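Local structure of prophage pi2 protein 01, integrase (3LYS) at residues A[37-40]-A[41-45]; A[4-7]-A[8-12]; A[18-21]-A[22-26]; A[27-30]-A[31-35]. The protein probably binds DNA as an integrase of the phage family, this construct being the helical N-terminal, core-binding part of the longer recombination protein. The protein carries 1 engineered substitution. All blocks are in the same frame, centred on the assembly; numbering follows the deposited sequence.

Interaction 1: A[37-40]-A[41-45]; sequences KYLK and TYMPN
Leu39 and Met43, a selenomethionine, pack side by side near the C-terminal end of helix 26-42, pointing the same way, with Leu39 CD1 4.1 Å from Met43 SE. Both residues are buried, and they form the close-packed side of this local contact. Met43 places CG opposite its own carbonyl carbon (chi1 -71°) and stays extended as far as SE, which carries the heavy atom to the leucine branch before the chain bends toward CE. The backbone ties the same pair: Met43 N donates to Leu39 O over 2.9 Å, although Met43 has already left helical phi/psi. One residue earlier, Tyr42 N bonds Tyr38 O at 3.0 Å. That carbonyl also lies in the plane of the Tyr42 ring, at its edge, with Tyr38 O 3.6 Å from Tyr42 CD2. The two tyrosine rings meet much more loosely, their closest carbons, Tyr38 CD2 and Tyr42 CE2, being 4.5 Å apart.

The remaining side is exposed. Lys37 and Lys40 extend away from the turn, while Thr41 folds back on it: Thr41 N bonds Lys37 O at 3.1 Å. With chi1 at -55°, Thr41 OG1 stands beside that N. A weak hydrogen bond of 3.4 Å joins Thr41 OG1 to the same Lys37 O.

The stretch is the C-terminal end of an alpha-helix in the SAM-like, core-binding domain of an integrase. Tyr38 meets Phe63 and His67 edge-to-face, and Tyr42 OH is hydrogen-bonded to His67 NE2. Leu39 touches Phe75 and Val79 of helix 69-88 and Ile8 and Phe12 of helix 8-19, so this last turn packs against both helices.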
loop_
_atom_site.group_PDB
_atom_site.type_symbol
_atom_site.label_atom_id
_atom_site.label_comp_id
_atom_site.label_asym_id
_atom_site.label_seq_id
_atom_site.Cartn_x
_atom_site.Cartn_y
_atom_site.Cartn_z
ATOM N N LYS A 37 7.170 -1.287 6.005
ATOM C CA LYS A 37 7.378 -2.388 6.944
ATOM C C LYS A 37 6.143 -3.278 6.962
ATOM O O LYS A 37 6.224 -4.484 6.729
ATOM C CB LYS A 37 7.640 -1.812 8.342
ATOM C CG LYS A 37 8.023 -2.812 9.429
ATOM C CD LYS A 37 8.431 -2.094 10.733
ATOM C CE LYS A 37 8.826 -3.092 11.823
ATOM N NZ LYS A 37 9.379 -2.438 13.039
ATOM N N TYR A 38 4.999 -2.667 7.248
ATOM C CA TYR A 38 3.730 -3.387 7.276
ATOM C C TYR A 38 3.595 -4.225 6.021
ATOM O O TYR A 38 3.326 -5.420 6.079
ATOM C CB TYR A 38 2.565 -2.398 7.343
ATOM C CG TYR A 38 2.317 -1.806 8.707
ATOM C CD1 TYR A 38 1.756 -0.553 8.837
ATOM C CD2 TYR A 38 2.593 -2.522 9.871
ATOM C CE1 TYR A 38 1.461 -0.022 10.080
ATOM C CE2 TYR A 38 2.297 -1.994 11.129
ATOM C CZ TYR A 38 1.723 -0.732 11.211
ATOM O OH TYR A 38 1.368 -0.184 12.421
ATOM N N LEU A 39 3.788 -3.577 4.883
ATOM C CA LEU A 39 3.691 -4.257 3.611
ATOM C C LEU A 39 4.557 -5.518 3.581
ATOM O O LEU A 39 4.111 -6.564 3.134
ATOM C CB LEU A 39 4.092 -3.303 2.489
ATOM C CG LEU A 39 3.261 -3.331 1.212
ATOM C CD1 LEU A 39 1.791 -3.195 1.522
ATOM C CD2 LEU A 39 3.712 -2.205 0.310
ATOM N N LYS A 40 5.785 -5.435 4.075
ATOM C CA LYS A 40 6.665 -6.593 4.054
ATOM C C LYS A 40 6.115 -7.752 4.865
ATOM O O LYS A 40 6.333 -8.922 4.541
ATOM C CB LYS A 40 8.063 -6.215 4.557
ATOM C CG LYS A 40 8.814 -5.241 3.673
ATOM C CD LYS A 40 10.231 -5.067 4.171
ATOM C CE LYS A 40 11.018 -4.111 3.288
ATOM N NZ LYS A 40 12.402 -3.887 3.803
ATOM N N THR A 41 5.394 -7.411 5.923
ATOM C CA THR A 41 4.794 -8.401 6.823
ATOM C C THR A 41 3.533 -9.027 6.209
ATOM O O THR A 41 3.557 -10.161 5.738
ATOM C CB THR A 41 4.409 -7.744 8.168
ATOM O OG1 THR A 41 5.558 -7.094 8.725
ATOM C CG2 THR A 41 3.909 -8.781 9.135
ATOM N N TYR A 42 2.440 -8.271 6.214
ATOM C CA TYR A 42 1.175 -8.741 5.680
ATOM C C TYR A 42 1.196 -9.201 4.234
ATOM O O TYR A 42 0.410 -10.062 3.843
ATOM C CB TYR A 42 0.127 -7.665 5.860
ATOM C CG TYR A 42 -0.176 -7.428 7.303
ATOM C CD1 TYR A 42 -1.215 -8.097 7.928
ATOM C CD2 TYR A 42 0.585 -6.549 8.053
ATOM C CE1 TYR A 42 -1.495 -7.893 9.260
ATOM C CE2 TYR A 42 0.317 -6.338 9.387
ATOM C CZ TYR A 42 -0.727 -7.011 9.985
ATOM O OH TYR A 42 -1.029 -6.793 11.305
HETATM N N MSE A 43 2.085 -8.638 3.431
HETATM C CA MSE A 43 2.167 -9.021 2.030
HETATM C C MSE A 43 3.586 -9.352 1.652
HETATM O O MSE A 43 4.279 -8.537 1.054
HETATM C CB MSE A 43 1.667 -7.897 1.139
HETATM C CG MSE A 43 0.177 -7.691 1.200
HETATM SE SE MSE A 43 -0.369 -6.277 0.017
HETATM C CE MSE A 43 -0.158 -7.180 -1.670
ATOM N N PRO A 44 4.037 -10.563 1.987
ATOM C CA PRO A 44 5.396 -11.002 1.679
ATOM C C PRO A 44 5.741 -10.995 0.191
ATOM O O PRO A 44 5.822 -9.936 -0.438
ATOM C CB PRO A 44 5.444 -12.402 2.276
ATOM C CG PRO A 44 4.055 -12.875 2.054
ATOM C CD PRO A 44 3.246 -11.683 2.514
ATOM N N ASN A 45 5.940 -12.173 -0.381
ATOM C CA ASN A 45 6.314 -12.248 -1.782
ATOM C C ASN A 45 5.186 -11.920 -2.751
ATOM O O ASN A 45 5.176 -12.379 -3.896
ATOM C CB ASN A 45 6.886 -13.626 -2.079
ATOM C CG ASN A 45 8.105 -13.925 -1.246
ATOM O OD1 ASN A 45 9.121 -13.252 -1.363
ATOM N ND2 ASN A 45 8.008 -14.932 -0.387
#

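Interaction 2: A[4-7]-A[8-12]; sequences IKQE and ISEYF
Gln6 sets its amide across the start of the Tyr11 side chain, the amide and ring planes being 78° apart. Which way round the amide sits is doubtful, because the modelled Gln6 NE2 faces Tyr11 N and two donors make no bond. Tyr11 CB sits over the amide carbon, 3.6 Å from Gln6 CD. As modelled, the amide oxygen lies near the plane of the ring, at its edge, with Gln6 OE1 3.8 Å from Tyr11 CD2. Beside the end modelled as nitrogen runs the chain of Glu10, which crosses Gln6 at about a right angle and has its CG 3.5 Å from the modelled Gln6 NE2. The Glu10 carboxylate is turned about halfway between parallel and perpendicular to the amide. Gln6 gains this reach by directing CG away from its backbone N (chi1 -166°) and remaining extended beyond it.

Glu7 holds the N-cap position. Its carbonyl, rather than its carboxylate, makes the hydrogen bond across the contact: Tyr11 N donates to Glu7 O over 2.9 Å and almost straight, at 174°. Glu7 OE1 and Glu10 OE1 come within 4.5 Å; these like charges may disfavour full ionisation of both.

Tyr11 OH is hydrogen-bonded to Ser82 O on helix 69-88, while backbone bonds of Gln6 with Ile48 and of Ile8 with Val46 tie the incoming chain to a later loop. The arrangement is the N-terminal end of an alpha-helix, here the opening of helix 8-19 in the core-binding domain of a phage-type integrase.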
loop_
_atom_site.group_PDB
_atom_site.type_symbol
_atom_site.label_atom_id
_atom_site.label_comp_id
_atom_site.label_asym_id
_atom_site.label_seq_id
_atom_site.Cartn_x
_atom_site.Cartn_y
_atom_site.Cartn_z
ATOM N N ILE A 4 4.068 -4.739 -15.423
ATOM C CA ILE A 4 4.633 -4.489 -14.077
ATOM C C ILE A 4 4.822 -5.772 -13.265
ATOM O O ILE A 4 3.892 -6.277 -12.626
ATOM C CB ILE A 4 3.756 -3.511 -13.224
ATOM C CG1 ILE A 4 4.378 -3.299 -11.834
ATOM C CG2 ILE A 4 2.344 -4.074 -13.057
ATOM C CD1 ILE A 4 5.736 -2.627 -11.816
ATOM N N LYS A 5 6.044 -6.290 -13.297
ATOM C CA LYS A 5 6.391 -7.503 -12.567
ATOM C C LYS A 5 7.362 -7.153 -11.447
ATOM O O LYS A 5 8.529 -6.845 -11.694
ATOM C CB LYS A 5 7.020 -8.539 -13.515
ATOM C CG LYS A 5 6.015 -9.382 -14.300
ATOM C CD LYS A 5 5.165 -10.246 -13.363
ATOM C CE LYS A 5 4.254 -11.202 -14.132
ATOM N NZ LYS A 5 5.023 -12.163 -14.976
ATOM N N GLN A 6 6.872 -7.195 -10.214
ATOM C CA GLN A 6 7.706 -6.879 -9.067
ATOM C C GLN A 6 6.908 -7.118 -7.772
ATOM O O GLN A 6 5.685 -7.275 -7.811
ATOM C CB GLN A 6 8.155 -5.421 -9.171
ATOM C CG GLN A 6 9.286 -5.032 -8.255
ATOM C CD GLN A 6 9.386 -3.536 -8.105
ATOM O OE1 GLN A 6 8.879 -2.788 -8.939
ATOM N NE2 GLN A 6 10.036 -3.087 -7.040
ATOM N N GLU A 7 7.588 -7.163 -6.628
ATOM C CA GLU A 7 6.887 -7.377 -5.369
ATOM C C GLU A 7 6.276 -6.085 -4.904
ATOM O O GLU A 7 6.896 -5.043 -5.003
ATOM C CB GLU A 7 7.837 -7.850 -4.288
ATOM C CG GLU A 7 8.602 -9.081 -4.666
ATOM C CD GLU A 7 9.330 -9.681 -3.486
ATOM O OE1 GLU A 7 10.166 -10.582 -3.732
ATOM O OE2 GLU A 7 9.059 -9.257 -2.327
ATOM N N ILE A 8 5.059 -6.148 -4.387
ATOM C CA ILE A 8 4.406 -4.951 -3.899
ATOM C C ILE A 8 5.298 -4.223 -2.898
ATOM O O ILE A 8 5.480 -3.009 -2.993
ATOM C CB ILE A 8 3.082 -5.305 -3.220
ATOM C CG1 ILE A 8 2.457 -4.057 -2.600
ATOM C CG2 ILE A 8 3.309 -6.381 -2.171
ATOM C CD1 ILE A 8 1.946 -3.084 -3.610
ATOM N N SER A 9 5.856 -4.959 -1.940
ATOM C CA SER A 9 6.713 -4.354 -0.916
ATOM C C SER A 9 7.900 -3.645 -1.536
ATOM O O SER A 9 8.120 -2.456 -1.300
ATOM C CB SER A 9 7.199 -5.419 0.084
ATOM O OG SER A 9 7.714 -6.583 -0.567
ATOM N N GLU A 10 8.649 -4.381 -2.351
ATOM C CA GLU A 10 9.828 -3.852 -3.019
ATOM C C GLU A 10 9.541 -2.566 -3.778
ATOM O O GLU A 10 10.245 -1.569 -3.637
ATOM C CB GLU A 10 10.377 -4.899 -3.970
ATOM C CG GLU A 10 11.759 -4.585 -4.439
ATOM C CD GLU A 10 12.333 -5.701 -5.266
ATOM O OE1 GLU A 10 12.419 -6.845 -4.759
ATOM O OE2 GLU A 10 12.703 -5.433 -6.431
ATOM N N TYR A 11 8.500 -2.610 -4.595
ATOM C CA TYR A 11 8.095 -1.463 -5.370
ATOM C C TYR A 11 7.758 -0.278 -4.481
ATOM O O TYR A 11 8.203 0.831 -4.737
ATOM C CB TYR A 11 6.891 -1.809 -6.240
ATOM C CG TYR A 11 6.176 -0.597 -6.779
ATOM C CD1 TYR A 11 5.066 -0.074 -6.115
ATOM C CD2 TYR A 11 6.648 0.076 -7.908
ATOM C CE1 TYR A 11 4.445 1.089 -6.548
ATOM C CE2 TYR A 11 6.040 1.244 -8.352
ATOM C CZ TYR A 11 4.940 1.744 -7.667
ATOM O OH TYR A 11 4.351 2.906 -8.094
ATOM N N PHE A 12 6.972 -0.495 -3.434
ATOM C CA PHE A 12 6.608 0.613 -2.557
ATOM C C PHE A 12 7.840 1.395 -2.125
ATOM O O PHE A 12 7.854 2.619 -2.193
ATOM C CB PHE A 12 5.835 0.102 -1.333
ATOM C CG PHE A 12 5.233 1.198 -0.492
ATOM C CD1 PHE A 12 5.919 1.719 0.594
ATOM C CD2 PHE A 12 3.975 1.714 -0.792
ATOM C CE1 PHE A 12 5.360 2.734 1.372
ATOM C CE2 PHE A 12 3.410 2.730 -0.019
ATOM C CZ PHE A 12 4.104 3.238 1.062
#

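Interaction 3: A[18-21]-A[22-26]; sequences LYKK and NAIDE
Lys20 and Ile24 are joined first by the backbone. The carbonyl of Lys20 takes two N-H groups: Ile24 N donates over 2.9 Å at 164° to Lys20 O, and Ala23 N makes a weaker, more bent bond to the same oxygen. One polar atom thus holds the chain round the turn that follows helix 8-19.

Side-chain packing joins the same two residues. The side chains of Lys20 and Ile24 run side by side in the same direction, with Lys20 CG 4.0 Å from Ile24 CG2. The CG2 branch stands between the backbone N and the carbonyl carbon of its own residue (CG1 at chi1 -166°). This methyl and that of Ala23 both lie beside the Lys20 carbonyl oxygen.

On the solvent side the aliphatic chain of Lys21, bent at chi2, crosses the Asn22 amide obliquely, with Lys21 CD 4.0 Å from Asn22 OD1. Lys21 NZ stays 5.6 Å from Glu26 OE2, too far for a salt bridge.

Two further hydrogen bonds lie where the next helix begins. Asp25 stands at the N-cap position; Asp25 OD2 accepts a weak, bent bond from Glu26 N, while Asp25 OD1 is hydrogen-bonded to Thr28 OG1. Lys20 rests on Tyr32 and Lys21 on Tyr29, both of helix 26-42. What results is a short interhelical loop at the surface of the SAM-like integrase domain, leading from helix 8-19 to the N-cap of helix 26-42.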
loop_
_atom_site.group_PDB
_atom_site.type_symbol
_atom_site.label_atom_id
_atom_site.label_comp_id
_atom_site.label_asym_id
_atom_site.label_seq_id
_atom_site.Cartn_x
_atom_site.Cartn_y
_atom_site.Cartn_z
ATOM N N LEU A 18 11.473 7.709 -4.402
ATOM C CA LEU A 18 11.529 8.532 -5.597
ATOM C C LEU A 18 10.709 9.796 -5.491
ATOM O O LEU A 18 11.224 10.898 -5.660
ATOM C CB LEU A 18 11.035 7.768 -6.811
ATOM C CG LEU A 18 12.065 6.929 -7.533
ATOM C CD1 LEU A 18 11.406 6.236 -8.700
ATOM C CD2 LEU A 18 13.193 7.809 -8.012
ATOM N N TYR A 19 9.426 9.632 -5.202
ATOM C CA TYR A 19 8.525 10.771 -5.138
ATOM C C TYR A 19 8.231 11.324 -3.759
ATOM O O TYR A 19 7.598 12.371 -3.642
ATOM C CB TYR A 19 7.204 10.405 -5.817
ATOM C CG TYR A 19 7.356 9.798 -7.198
ATOM C CD1 TYR A 19 7.921 8.535 -7.369
ATOM C CD2 TYR A 19 6.935 10.484 -8.335
ATOM C CE1 TYR A 19 8.070 7.966 -8.646
ATOM C CE2 TYR A 19 7.075 9.927 -9.622
ATOM C CZ TYR A 19 7.645 8.666 -9.771
ATOM O OH TYR A 19 7.806 8.101 -11.025
ATOM N N LYS A 20 8.684 10.647 -2.713
ATOM C CA LYS A 20 8.388 11.121 -1.367
ATOM C C LYS A 20 9.600 11.545 -0.549
ATOM O O LYS A 20 9.623 12.629 0.039
ATOM C CB LYS A 20 7.618 10.037 -0.612
ATOM C CG LYS A 20 6.259 10.489 -0.132
ATOM C CD LYS A 20 5.305 10.721 -1.284
ATOM C CE LYS A 20 4.047 11.394 -0.789
ATOM N NZ LYS A 20 3.035 11.491 -1.863
ATOM N N LYS A 21 10.597 10.666 -0.524
ATOM C CA LYS A 21 11.832 10.869 0.218
ATOM C C LYS A 21 12.080 12.277 0.752
ATOM O O LYS A 21 11.527 12.678 1.775
ATOM C CB LYS A 21 13.034 10.451 -0.630
ATOM C CG LYS A 21 13.971 9.473 0.060
ATOM C CD LYS A 21 14.444 9.964 1.428
ATOM C CE LYS A 21 15.408 8.960 2.076
ATOM N NZ LYS A 21 15.772 9.316 3.480
ATOM N N ASN A 22 12.917 13.025 0.044
ATOM C CA ASN A 22 13.279 14.368 0.455
ATOM C C ASN A 22 12.236 15.419 0.154
ATOM O O ASN A 22 12.393 16.585 0.508
ATOM C CB ASN A 22 14.582 14.737 -0.214
ATOM C CG ASN A 22 15.651 13.718 0.045
ATOM O OD1 ASN A 22 16.174 13.609 1.157
ATOM N ND2 ASN A 22 15.967 12.935 -0.975
ATOM N N ALA A 23 11.158 15.005 -0.486
ATOM C CA ALA A 23 10.113 15.946 -0.830
ATOM C C ALA A 23 9.171 16.243 0.325
ATOM O O ALA A 23 8.778 17.390 0.542
ATOM C CB ALA A 23 9.325 15.426 -2.020
ATOM N N ILE A 24 8.804 15.213 1.071
ATOM C CA ILE A 24 7.882 15.408 2.169
ATOM C C ILE A 24 8.588 15.592 3.508
ATOM O O ILE A 24 9.793 15.353 3.641
ATOM C CB ILE A 24 6.884 14.222 2.249
ATOM C CG1 ILE A 24 5.715 14.578 3.176
ATOM C CG2 ILE A 24 7.603 12.958 2.714
ATOM C CD1 ILE A 24 4.917 15.802 2.732
ATOM N N ASP A 25 7.815 16.048 4.490
ATOM C CA ASP A 25 8.296 16.270 5.850
ATOM C C ASP A 25 9.004 15.017 6.383
ATOM O O ASP A 25 8.719 13.906 5.942
ATOM C CB ASP A 25 7.108 16.601 6.754
ATOM C CG ASP A 25 7.508 16.760 8.192
ATOM O OD1 ASP A 25 6.675 16.468 9.077
ATOM O OD2 ASP A 25 8.659 17.180 8.427
ATOM N N GLU A 26 9.913 15.191 7.336
ATOM C CA GLU A 26 10.639 14.062 7.909
ATOM C C GLU A 26 9.755 13.174 8.776
ATOM O O GLU A 26 9.781 11.949 8.666
ATOM C CB GLU A 26 11.823 14.560 8.741
ATOM C CG GLU A 26 12.557 13.464 9.504
ATOM C CD GLU A 26 12.884 12.263 8.634
ATOM O OE1 GLU A 26 12.184 11.229 8.749
ATOM O OE2 GLU A 26 13.835 12.360 7.824
#

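Interaction 4: A[27-30]-A[31-35]; sequences MTYK and GYEQT
Tyr29 and Glu33 make the closest side-chain meeting of this helical stretch. The carboxylate approaches the ring obliquely at CD2 and CE2, Glu33 CD lying 3.6 Å from Tyr29 CD2 and Glu33 OE1 3.7 Å from Tyr29 CE2. The two side chains cross at about a right angle, but their planes differ by only 39°, so the carboxylate is canted against the ring. Lys30 touches the second oxygen with its aliphatic part, Lys30 CD being 3.7 Å from Glu33 OE2. Lys30 NZ is 5.9 Å from Glu33 OE2, too far for an ion pair.

Tyr32 makes a different contact. With CG opposite its carbonyl carbon (chi1 -69°), its ring swings back along the helix until Thr28 O lies in the ring plane, at the edge, 3.6 Å from Tyr32 CD1.

Main-chain bonds hold these groups in register. Glu33 N donates to Tyr29 O at 3.1 Å, and Gln34 N to Lys30 O at 3.0 Å, both in the alpha-helical pattern. Gly31 N instead reaches back three residues to Thr28 O, approaching from above the carbonyl plane, which departs locally from that pattern.

Farther out, Tyr29 and Tyr32 both touch Met16 of helix 8-19, and Tyr29 also meets Glu17. From helix 69-88, Arg78 touches Tyr32 and is hydrogen-bonded through NE to Thr35 OG1. The stretch is two and a half turns of alpha-helix with one side, Tyr29, Tyr32 and Thr35, set against helices 8-19 and 69-88 in the helical bundle of an integrase core-binding domain.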
loop_
_atom_site.group_PDB
_atom_site.type_symbol
_atom_site.label_atom_id
_atom_site.label_comp_id
_atom_site.label_asym_id
_atom_site.label_seq_id
_atom_site.Cartn_x
_atom_site.Cartn_y
_atom_site.Cartn_z
HETATM N N MSE A 27 8.978 13.798 9.649
HETATM C CA MSE A 27 8.099 13.047 10.533
HETATM C C MSE A 27 7.032 12.340 9.709
HETATM O O MSE A 27 6.515 11.303 10.113
HETATM C CB MSE A 27 7.438 13.991 11.543
HETATM C CG MSE A 27 6.966 13.313 12.829
HETATM SE SE MSE A 27 8.358 12.225 13.680
HETATM C CE MSE A 27 9.841 13.479 13.703
ATOM N N THR A 28 6.713 12.906 8.551
ATOM C CA THR A 28 5.703 12.330 7.684
ATOM C C THR A 28 6.260 11.151 6.898
ATOM O O THR A 28 5.547 10.195 6.603
ATOM C CB THR A 28 5.160 13.382 6.714
ATOM O OG1 THR A 28 4.661 14.497 7.462
ATOM C CG2 THR A 28 4.042 12.797 5.860
ATOM N N TYR A 29 7.539 11.216 6.565
ATOM C CA TYR A 29 8.158 10.136 5.823
ATOM C C TYR A 29 8.172 8.882 6.685
ATOM O O TYR A 29 8.159 7.761 6.176
ATOM C CB TYR A 29 9.588 10.504 5.430
ATOM C CG TYR A 29 10.248 9.517 4.490
ATOM C CD1 TYR A 29 9.832 9.399 3.167
ATOM C CD2 TYR A 29 11.310 8.724 4.914
ATOM C CE1 TYR A 29 10.461 8.521 2.284
ATOM C CE2 TYR A 29 11.950 7.844 4.038
ATOM C CZ TYR A 29 11.521 7.751 2.726
ATOM O OH TYR A 29 12.182 6.907 1.866
ATOM N N LYS A 30 8.202 9.074 7.997
ATOM C CA LYS A 30 8.214 7.950 8.919
ATOM C C LYS A 30 7.036 7.042 8.595
ATOM O O LYS A 30 7.151 5.818 8.641
ATOM C CB LYS A 30 8.105 8.455 10.360
ATOM C CG LYS A 30 9.382 9.081 10.937
ATOM C CD LYS A 30 10.462 8.020 11.180
ATOM C CE LYS A 30 11.628 8.551 12.017
ATOM N NZ LYS A 30 11.199 9.027 13.372
ATOM N N GLY A 31 5.909 7.661 8.254
ATOM C CA GLY A 31 4.703 6.919 7.935
ATOM C C GLY A 31 4.892 5.952 6.789
ATOM O O GLY A 31 4.467 4.794 6.858
ATOM N N TYR A 32 5.525 6.426 5.725
ATOM C CA TYR A 32 5.765 5.585 4.566
ATOM C C TYR A 32 6.720 4.449 4.914
ATOM O O TYR A 32 6.591 3.343 4.394
ATOM C CB TYR A 32 6.321 6.420 3.408
ATOM C CG TYR A 32 5.312 7.389 2.820
ATOM C CD1 TYR A 32 4.898 8.522 3.532
ATOM C CD2 TYR A 32 4.747 7.159 1.564
ATOM C CE1 TYR A 32 3.946 9.399 3.005
ATOM C CE2 TYR A 32 3.795 8.028 1.034
ATOM C CZ TYR A 32 3.403 9.142 1.761
ATOM O OH TYR A 32 2.473 10.005 1.241
ATOM N N GLU A 33 7.672 4.711 5.799
ATOM C CA GLU A 33 8.610 3.669 6.174
ATOM C C GLU A 33 7.850 2.586 6.925
ATOM O O GLU A 33 8.127 1.398 6.757
ATOM C CB GLU A 33 9.714 4.244 7.050
ATOM C CG GLU A 33 10.265 5.559 6.552
ATOM C CD GLU A 33 11.656 5.838 7.079
ATOM O OE1 GLU A 33 12.624 5.210 6.577
ATOM O OE2 GLU A 33 11.781 6.680 8.003
ATOM N N GLN A 34 6.886 3.012 7.742
ATOM C CA GLN A 34 6.050 2.096 8.528
ATOM C C GLN A 34 5.176 1.286 7.588
ATOM O O GLN A 34 5.105 0.060 7.665
ATOM C CB GLN A 34 5.149 2.873 9.494
ATOM C CG GLN A 34 4.251 1.979 10.341
ATOM C CD GLN A 34 5.043 0.999 11.207
ATOM O OE1 GLN A 34 5.653 1.382 12.208
ATOM N NE2 GLN A 34 5.046 -0.269 10.809
ATOM N N THR A 35 4.498 1.992 6.704
ATOM C CA THR A 35 3.638 1.342 5.738
ATOM C C THR A 35 4.460 0.323 4.949
ATOM O O THR A 35 3.975 -0.759 4.632
ATOM C CB THR A 35 3.017 2.389 4.817
ATOM O OG1 THR A 35 2.165 3.239 5.594
ATOM C CG2 THR A 35 2.210 1.728 3.725
#

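Overall arrangement
The four contacts follow the chain through two successive helices. Interaction 2 opens helix 8-19, interaction 3 links it to helix 26-42, and interactions 4 and 1 occupy the early and late parts of that second helix, their centres 15 Å apart. Phe12 bridges the helices: its CZ meets Thr35 CG2 at 3.6 Å, joining interactions 2 and 4, and its CB meets Leu39 CD2 at 3.5 Å, joining 2 and 1. Ile8 CG2 adds a 3.6 Å contact to Met43 CE. Interactions 3 and 4 also touch, with centres 10 Å apart, whereas interactions 1 and 3 lie 21 Å apart between centres.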